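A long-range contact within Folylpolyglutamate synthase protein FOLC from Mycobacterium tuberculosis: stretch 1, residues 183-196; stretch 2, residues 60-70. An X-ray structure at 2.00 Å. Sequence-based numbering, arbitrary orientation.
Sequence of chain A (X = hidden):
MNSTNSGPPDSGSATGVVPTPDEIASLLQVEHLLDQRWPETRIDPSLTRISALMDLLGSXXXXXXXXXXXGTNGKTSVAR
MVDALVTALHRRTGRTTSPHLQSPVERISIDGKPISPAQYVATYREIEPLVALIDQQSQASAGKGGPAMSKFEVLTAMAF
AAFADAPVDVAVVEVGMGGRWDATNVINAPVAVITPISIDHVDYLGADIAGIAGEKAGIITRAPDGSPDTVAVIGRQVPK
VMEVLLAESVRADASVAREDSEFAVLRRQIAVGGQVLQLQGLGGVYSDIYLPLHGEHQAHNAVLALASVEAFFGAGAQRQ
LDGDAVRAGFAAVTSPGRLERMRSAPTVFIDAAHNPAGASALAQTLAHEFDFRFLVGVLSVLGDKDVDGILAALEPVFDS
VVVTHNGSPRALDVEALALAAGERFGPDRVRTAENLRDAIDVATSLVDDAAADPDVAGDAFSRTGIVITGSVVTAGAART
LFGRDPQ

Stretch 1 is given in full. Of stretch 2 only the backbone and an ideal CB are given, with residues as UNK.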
# COMPACT_ATOMS: atom_id res chain seq x y z
N ALA A 183 -6.02 12.66 -7.36
CA ALA A 183 -7.11 13.37 -6.69
C ALA A 183 -6.71 13.86 -5.27
O ALA A 183 -7.26 14.85 -4.80
CB ALA A 183 -8.41 12.46 -6.60
N THR A 184 -5.75 13.20 -4.62
CA THR A 184 -5.38 13.61 -3.25
C THR A 184 -4.55 14.89 -3.29
O THR A 184 -4.29 15.49 -2.24
CB THR A 184 -4.49 12.51 -2.54
OG1 THR A 184 -3.31 12.24 -3.32
CG2 THR A 184 -5.28 11.19 -2.39
N ASN A 185 -4.11 15.30 -4.48
CA ASN A 185 -3.09 16.36 -4.53
C ASN A 185 -3.72 17.78 -4.44
O ASN A 185 -3.38 18.66 -5.20
CB ASN A 185 -2.22 16.22 -5.78
CG ASN A 185 -0.91 16.99 -5.66
OD1 ASN A 185 -0.40 17.17 -4.56
ND2 ASN A 185 -0.36 17.42 -6.79
N VAL A 186 -4.61 17.98 -3.48
CA VAL A 186 -5.25 19.26 -3.27
C VAL A 186 -5.05 19.66 -1.81
O VAL A 186 -5.85 20.44 -1.27
CB VAL A 186 -6.81 19.15 -3.54
CG1 VAL A 186 -7.04 19.09 -5.00
CG2 VAL A 186 -7.41 17.89 -2.86
N ILE A 187 -4.00 19.12 -1.15
CA ILE A 187 -3.80 19.33 0.27
C ILE A 187 -2.57 20.16 0.71
O ILE A 187 -2.54 20.61 1.91
CB ILE A 187 -3.79 18.03 1.04
CG1 ILE A 187 -2.80 17.02 0.42
CG2 ILE A 187 -5.18 17.47 1.03
CD1 ILE A 187 -2.72 15.66 1.23
N ASN A 188 -1.60 20.37 -0.21
CA ASN A 188 -0.45 21.21 0.08
C ASN A 188 0.22 20.68 1.36
O ASN A 188 0.49 21.43 2.27
CB ASN A 188 -0.95 22.66 0.26
CG ASN A 188 0.18 23.68 0.30
OD1 ASN A 188 1.26 23.48 -0.26
ND2 ASN A 188 -0.09 24.82 0.94
N ALA A 189 0.50 19.38 1.43
CA ALA A 189 0.93 18.78 2.67
C ALA A 189 2.24 19.37 3.19
O ALA A 189 3.20 19.57 2.41
CB ALA A 189 1.04 17.30 2.52
N PRO A 190 2.31 19.61 4.52
CA PRO A 190 3.60 20.12 5.07
C PRO A 190 4.71 19.03 5.08
O PRO A 190 5.91 19.34 5.23
CB PRO A 190 3.24 20.55 6.49
CG PRO A 190 1.95 19.75 6.83
CD PRO A 190 1.23 19.55 5.53
N VAL A 191 4.32 17.76 4.96
CA VAL A 191 5.31 16.68 4.88
C VAL A 191 4.89 15.79 3.70
O VAL A 191 3.75 15.31 3.64
CB VAL A 191 5.36 15.79 6.13
CG1 VAL A 191 6.34 14.68 5.90
CG2 VAL A 191 5.82 16.62 7.36
N ALA A 192 5.79 15.62 2.75
CA ALA A 192 5.57 14.77 1.58
C ALA A 192 6.59 13.62 1.63
O ALA A 192 7.78 13.83 1.80
CB ALA A 192 5.77 15.59 0.28
N VAL A 193 6.12 12.40 1.48
CA VAL A 193 6.97 11.29 1.68
C VAL A 193 7.05 10.57 0.37
O VAL A 193 5.98 10.32 -0.27
CB VAL A 193 6.31 10.37 2.71
CG1 VAL A 193 7.15 9.11 2.98
CG2 VAL A 193 6.03 11.14 4.03
N ILE A 194 8.26 10.20 -0.04
CA ILE A 194 8.43 9.45 -1.31
C ILE A 194 9.11 8.11 -1.01
O ILE A 194 10.29 8.06 -0.75
CB ILE A 194 9.30 10.21 -2.36
CG1 ILE A 194 8.87 11.69 -2.47
CG2 ILE A 194 9.21 9.46 -3.79
CD1 ILE A 194 7.46 11.95 -3.04
N THR A 195 8.35 7.04 -1.06
CA THR A 195 8.87 5.72 -0.89
C THR A 195 9.59 5.23 -2.16
O THR A 195 9.53 5.88 -3.23
CB THR A 195 7.72 4.75 -0.48
OG1 THR A 195 6.96 4.37 -1.64
CG2 THR A 195 6.76 5.35 0.55
N PRO A 196 10.23 4.07 -2.08
CA PRO A 196 11.03 3.63 -3.24
C PRO A 196 10.23 3.56 -4.51
O PRO A 196 9.14 3.02 -4.54
CB PRO A 196 11.51 2.23 -2.85
CG PRO A 196 11.67 2.41 -1.23
CD PRO A 196 10.33 3.12 -0.95
N UNK A 60 -12.71 21.10 3.26
CA UNK A 60 -12.41 20.33 4.46
C UNK A 60 -10.94 19.87 4.50
O UNK A 60 -10.32 19.74 5.58
CB UNK A 60 -13.34 19.12 4.54
N UNK A 61 -10.36 19.63 3.32
CA UNK A 61 -9.03 19.03 3.22
C UNK A 61 -7.99 20.06 3.55
O UNK A 61 -6.82 19.73 3.72
CB UNK A 61 -8.78 18.45 1.83
N UNK A 62 -8.41 21.30 3.76
CA UNK A 62 -7.46 22.31 4.25
C UNK A 62 -7.62 22.60 5.75
O UNK A 62 -6.94 23.51 6.26
CB UNK A 62 -7.63 23.61 3.46
N UNK A 63 -8.48 21.83 6.46
CA UNK A 63 -8.76 22.19 7.87
C UNK A 63 -7.95 21.30 8.86
O UNK A 63 -8.10 21.48 10.07
CB UNK A 63 -10.26 22.05 8.15
N UNK A 64 -7.01 20.51 8.36
CA UNK A 64 -6.08 19.79 9.21
C UNK A 64 -4.86 19.67 8.35
O UNK A 64 -4.93 19.75 7.13
CB UNK A 64 -6.61 18.44 9.69
N UNK A 65 -3.70 19.48 8.97
CA UNK A 65 -2.46 19.24 8.22
C UNK A 65 -2.38 17.76 7.85
O UNK A 65 -3.03 16.94 8.55
CB UNK A 65 -1.23 19.66 9.03
N UNK A 66 -1.66 17.43 6.78
CA UNK A 66 -1.55 16.05 6.29
C UNK A 66 -0.11 15.66 6.10
O UNK A 66 0.77 16.50 5.85
CB UNK A 66 -2.31 15.88 4.97
N UNK A 67 0.13 14.36 6.14
CA UNK A 67 1.38 13.80 5.69
C UNK A 67 1.00 12.94 4.48
O UNK A 67 0.10 12.07 4.57
CB UNK A 67 2.09 13.00 6.79
N UNK A 68 1.67 13.20 3.36
CA UNK A 68 1.21 12.84 2.04
C UNK A 68 2.23 11.89 1.46
O UNK A 68 3.42 12.17 1.42
CB UNK A 68 1.01 14.07 1.15
N UNK A 69 1.78 10.72 1.01
CA UNK A 69 2.72 9.67 0.69
C UNK A 69 2.59 9.15 -0.75
O UNK A 69 1.49 8.73 -1.17
CB UNK A 69 2.54 8.51 1.67
N UNK A 70 3.71 9.17 -1.50
CA UNK A 70 3.74 8.66 -2.90
C UNK A 70 4.89 7.71 -3.01
O UNK A 70 5.71 7.58 -2.07
CB UNK A 70 3.87 9.78 -3.93

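Position 60 has nothing of stretch 1 within 5.5 Å of its ideal CB, leaving the choice open; it is Pro-60.

At 61 the CA-to-CB bond points toward stretch 1, with the ideal CB 3.8 Å from Ile-187 CG2 and 4.7 Å from Val-186 O. A side chain with an aliphatic base and a donor at its end would suit, as would a purely apolar one. Gln-61 is the first kind: CG lies 3.7 Å from Ile-187 CG2, and NE2 donates to Val-186 O at 3.2 Å.

The CA-to-CB bond of 62 points sideways, with nothing of stretch 1 within 5.5 Å of the ideal CB, so only a long side chain could return. Arg-62 does: its guanidinium sets one face over Val-186 O, NH1 to O 3.0 Å, at an angle too poor for a hydrogen bond.

Positions 63 and 64 have empty surroundings on this side, leaving the choice open. Ser-63 bonds back through OG to Pro-60 O at 2.6 Å; Tyr-64 makes no contact with stretch 1, and its OH is hydrogen-bonded elsewhere in the structure.

At 65, phi/psi of -83/154 permits proline, and the ideal CB is 3.9 Å from Pro-190 CG, favouring a compact apolar group. Pro-65 places CB 4.1 Å from Pro-190 CG.

The CB of 66 points toward stretch 1, 3.8 Å from Ile-187 CD1 and 4.4 Å from Ala-189 CB, which suits a small residue such as alanine, serine or cysteine. Ser-66 packs CB 3.7 Å from Ile-187 CD1; water 1 links its N, by a weak bond, to Ile-187 O.

From 67 to 70 the extended backbone runs parallel to 191-194, and side chains alternate between faces. Position 67 shares a face with Val-191 and Val-193, so valine, leucine or isoleucine would fit. Ile-67 brings CG2 to 3.8 Å from Val-193 CG2.

At 68 the ideal CB is 3.5 Å from Ala-189 CB and 4.1 Å from Ile-187 CD1, with Thr-184 OG1 farther along. A flat side chain with a polar end could use both features; an apolar one would use only the first. His-68 donates from NE2 to Thr-184 OG1 at 2.9 Å, while Ile-187 CD1 sits 3.6 Å from the ring centroid, 13° off its normal, a CH-pi contact.

Position 69 returns to the valine face, again favouring a branched aliphatic: Ile-69 CG1 lies 3.8 Å from Val-193 CB.

At 70, Ile-194 CD1 is 4.3 Å from the ideal CB, so a small apolar residue suffices. Ala-70 N donates to Val-193 O at 2.8 Å, and its O accepts from Thr-195 N at 2.9 Å.

Stretch 2 60-70: PQRSYPSIHIA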
# COMPACT_ATOMS: atom_id res chain seq x y z
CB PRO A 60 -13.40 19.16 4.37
CG PRO A 60 -13.65 19.00 2.82
CD PRO A 60 -13.78 20.47 2.45
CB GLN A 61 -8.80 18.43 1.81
CG GLN A 61 -8.26 19.45 0.76
CD GLN A 61 -9.30 20.48 0.24
OE1 GLN A 61 -10.41 20.50 0.68
NE2 GLN A 61 -8.89 21.32 -0.72
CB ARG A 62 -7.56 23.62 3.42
CG ARG A 62 -7.15 23.33 1.94
CD ARG A 62 -6.85 24.57 1.10
NE ARG A 62 -6.59 24.14 -0.28
CZ ARG A 62 -5.40 23.73 -0.72
NH1 ARG A 62 -5.26 23.33 -1.98
NH2 ARG A 62 -4.36 23.74 0.10
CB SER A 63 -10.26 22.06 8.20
OG SER A 63 -10.73 20.70 8.01
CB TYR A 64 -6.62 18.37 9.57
CG TYR A 64 -7.41 17.76 8.39
CD1 TYR A 64 -6.76 17.17 7.30
CD2 TYR A 64 -8.77 17.82 8.39
CE1 TYR A 64 -7.49 16.67 6.21
CE2 TYR A 64 -9.53 17.31 7.32
CZ TYR A 64 -8.89 16.77 6.25
OH TYR A 64 -9.68 16.27 5.27
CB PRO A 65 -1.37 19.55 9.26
CG PRO A 65 -2.00 19.10 10.54
CD PRO A 65 -3.49 19.57 10.42
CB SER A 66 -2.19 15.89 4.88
OG SER A 66 -3.63 16.04 4.87
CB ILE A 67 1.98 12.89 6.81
CG1 ILE A 67 2.27 13.72 8.08
CG2 ILE A 67 3.22 12.11 6.33
CD1 ILE A 67 2.43 12.82 9.34
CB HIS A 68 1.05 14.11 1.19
CG HIS A 68 0.19 13.93 -0.03
ND1 HIS A 68 0.01 14.92 -0.98
CD2 HIS A 68 -0.57 12.88 -0.44
CE1 HIS A 68 -0.82 14.49 -1.92
NE2 HIS A 68 -1.19 13.25 -1.61
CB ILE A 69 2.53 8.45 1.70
CG1 ILE A 69 2.78 8.93 3.16
CG2 ILE A 69 3.39 7.28 1.32
CD1 ILE A 69 2.02 8.04 4.21
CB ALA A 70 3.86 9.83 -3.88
O HOH W 1 -2.01 19.61 4.62
O HOH W 2 0.83 17.68 -0.95
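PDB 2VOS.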